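Local coordinates for protein probable thiosulfate sulfurtransferase (Thermus thermophilus, PDB 2EG4) that probably transfers sulfur from thiosulfate to cyanide, as rhodanese relatives do, and binds a zinc ion, at residues 134-139 with 159-164. Residues are numbered along the deposited sequence; the frame is centred on the assembly and turned at random.
With SO4 (sulfate ion), chain E.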
loop_
_atom_site.group_PDB
_atom_site.type_symbol
_atom_site.label_atom_id
_atom_site.label_comp_id
_atom_site.label_asym_id
_atom_site.label_seq_id
_atom_site.Cartn_x
_atom_site.Cartn_y
_atom_site.Cartn_z
ATOM N N LEU A 134 14.537 8.506 3.726
ATOM C CA LEU A 134 13.222 8.536 3.127
ATOM C C LEU A 134 13.378 8.547 1.637
ATOM O O LEU A 134 14.015 9.448 1.089
ATOM C CB LEU A 134 12.488 9.819 3.492
ATOM C CG LEU A 134 11.462 9.862 4.604
ATOM C CD1 LEU A 134 10.802 11.227 4.573
ATOM C CD2 LEU A 134 10.427 8.752 4.396
ATOM N N LEU A 135 12.781 7.562 0.983
ATOM C CA LEU A 135 12.802 7.504 -0.467
ATOM C C LEU A 135 11.466 7.981 -1.017
ATOM O O LEU A 135 10.401 7.462 -0.641
ATOM C CB LEU A 135 13.050 6.073 -0.956
ATOM C CG LEU A 135 14.360 5.479 -0.449
ATOM C CD1 LEU A 135 14.526 4.086 -1.025
ATOM C CD2 LEU A 135 15.513 6.398 -0.872
ATOM N N ASP A 136 11.537 8.986 -1.886
ATOM C CA ASP A 136 10.374 9.548 -2.566
ATOM C C ASP A 136 10.295 8.720 -3.858
ATOM O O ASP A 136 11.181 8.825 -4.726
ATOM C CB ASP A 136 10.660 11.003 -2.892
ATOM C CG ASP A 136 9.497 11.710 -3.532
ATOM O OD1 ASP A 136 8.675 11.058 -4.218
ATOM O OD2 ASP A 136 9.405 12.940 -3.337
ATOM N N VAL A 137 9.254 7.904 -3.993
ATOM C CA VAL A 137 9.153 7.042 -5.162
ATOM C C VAL A 137 8.387 7.620 -6.330
ATOM O O VAL A 137 8.053 6.910 -7.283
ATOM C CB VAL A 137 8.606 5.633 -4.780
ATOM C CG1 VAL A 137 9.481 5.022 -3.674
ATOM C CG2 VAL A 137 7.152 5.717 -4.316
ATOM N N ARG A 138 8.146 8.920 -6.289
ATOM C CA ARG A 138 7.451 9.583 -7.387
ATOM C C ARG A 138 8.420 9.846 -8.535
ATOM O O ARG A 138 9.600 9.478 -8.473
ATOM C CB ARG A 138 6.868 10.902 -6.895
ATOM C CG ARG A 138 5.835 10.710 -5.776
ATOM C CD ARG A 138 5.291 12.034 -5.303
ATOM N NE ARG A 138 6.388 12.828 -4.757
ATOM C CZ ARG A 138 6.370 14.145 -4.585
ATOM N NH1 ARG A 138 5.301 14.863 -4.904
ATOM N NH2 ARG A 138 7.455 14.744 -4.126
ATOM N N SER A 139 7.930 10.478 -9.591
ATOM C CA SER A 139 8.789 10.766 -10.734
ATOM C C SER A 139 9.727 11.910 -10.386
ATOM O O SER A 139 9.478 12.653 -9.437
ATOM C CB SER A 139 7.940 11.181 -11.939
ATOM O OG SER A 139 7.245 12.388 -11.671
ATOM N N PRO A 159 11.922 17.643 2.680
ATOM C CA PRO A 159 13.346 18.019 2.687
ATOM C C PRO A 159 14.246 16.864 3.096
ATOM O O PRO A 159 13.949 16.148 4.053
ATOM C CB PRO A 159 13.391 19.176 3.684
ATOM C CG PRO A 159 11.971 19.767 3.602
ATOM C CD PRO A 159 11.150 18.498 3.599
ATOM N N GLY A 160 15.345 16.681 2.363
ATOM C CA GLY A 160 16.284 15.622 2.691
ATOM C C GLY A 160 16.006 14.263 2.070
ATOM O O GLY A 160 16.827 13.355 2.153
ATOM N N SER A 161 14.844 14.106 1.440
ATOM C CA SER A 161 14.509 12.823 0.832
ATOM C C SER A 161 15.295 12.572 -0.457
ATOM O O SER A 161 15.797 13.505 -1.083
ATOM C CB SER A 161 13.013 12.774 0.514
ATOM O OG SER A 161 12.695 13.795 -0.404
ATOM N N LYS A 162 15.382 11.308 -0.850
ATOM C CA LYS A 162 16.091 10.951 -2.077
ATOM C C LYS A 162 15.088 10.359 -3.048
ATOM O O LYS A 162 14.188 9.628 -2.645
ATOM C CB LYS A 162 17.189 9.935 -1.772
ATOM C CG LYS A 162 18.146 10.384 -0.665
ATOM C CD LYS A 162 18.804 11.717 -0.993
ATOM C CE LYS A 162 19.773 12.138 0.113
ATOM N NZ LYS A 162 20.359 13.489 -0.133
ATOM N N ASN A 163 15.251 10.672 -4.330
ATOM C CA ASN A 163 14.331 10.184 -5.350
ATOM C C ASN A 163 14.700 8.771 -5.820
ATOM O O ASN A 163 15.840 8.499 -6.205
ATOM C CB ASN A 163 14.337 11.174 -6.522
ATOM C CG ASN A 163 13.242 10.911 -7.554
ATOM O OD1 ASN A 163 13.354 11.351 -8.707
ATOM N ND2 ASN A 163 12.173 10.223 -7.148
ATOM N N ALA A 164 13.734 7.859 -5.741
ATOM C CA ALA A 164 13.911 6.484 -6.193
ATOM C C ALA A 164 12.588 6.147 -6.890
ATOM O O ALA A 164 11.706 5.505 -6.310
ATOM C CB ALA A 164 14.164 5.534 -5.008
HETATM S S SO4 E . 16.798 18.899 -0.146
HETATM O O1 SO4 E . 16.578 20.267 -0.720
HETATM O O2 SO4 E . 17.855 18.178 -0.928
HETATM O O3 SO4 E . 17.237 19.033 1.281
HETATM O O4 SO4 E . 15.523 18.113 -0.205
HETATM O O HOH W 1 15.854 11.443 3.981
#
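Asp-136 and Asn-163 lie side by side as a bridge pair of two parallel strands, 134-136 and 162-163. Three backbone hydrogen bonds join the two segments. Lys-162 N gives to Leu-134 O at 3.0 Å, Lys-162 O takes Asp-136 N at 2.8 Å, and Ala-164 N gives to Asp-136 O at 2.9 Å. The tight part is where strand 134-136 ends. There CG of Asn-163 stands anti to the backbone N (chi1 -170°), which brings the amide to the carbonyl oxygens of Asp-136 and Arg-138. Asn-163 ND2 gives to both, each at 3.0 Å and each nearly in the amide plane. Asp-136 O thus holds two donors, Asn-163 ND2 and Ala-164 N, from opposite faces of its plane. An alanine in place of Asn-163 would probably leave Arg-138 O without this donor and the turn freer to move.

The carboxylate of Asp-136 braces the same turn. Asp-136 OD1 accepts Arg-138 N, an Asx turn, and also Arg-138 NE at 2.9 Å. Asp-136 OD2 takes Arg-138 NH2 at 2.8 Å, completing a side-on salt bridge in the guanidinium plane.

The looser side is the face carrying Leu-135 and Lys-162. CB of Lys-162 meets CD2 of Leu-135 at 4.0 Å before its chain runs out to solvent. Gly-160, ahead of the strand, is also exposed. A water links Leu-134 N to Gly-160 O, and Gly-160 N hydrogen-bonds a sulfate, probably from the crystallisation liquor.

The pair belongs to the beta-alpha-beta unit 134-136, 140-143, 162-163 of a rhodanese-like domain. Strand 162-163 is outermost in the sheet, strand 186-190 flanks 134-136 on its other side, and Phe-143 of helix 140-143 packs on Asp-136, Ser-161 and Asn-163.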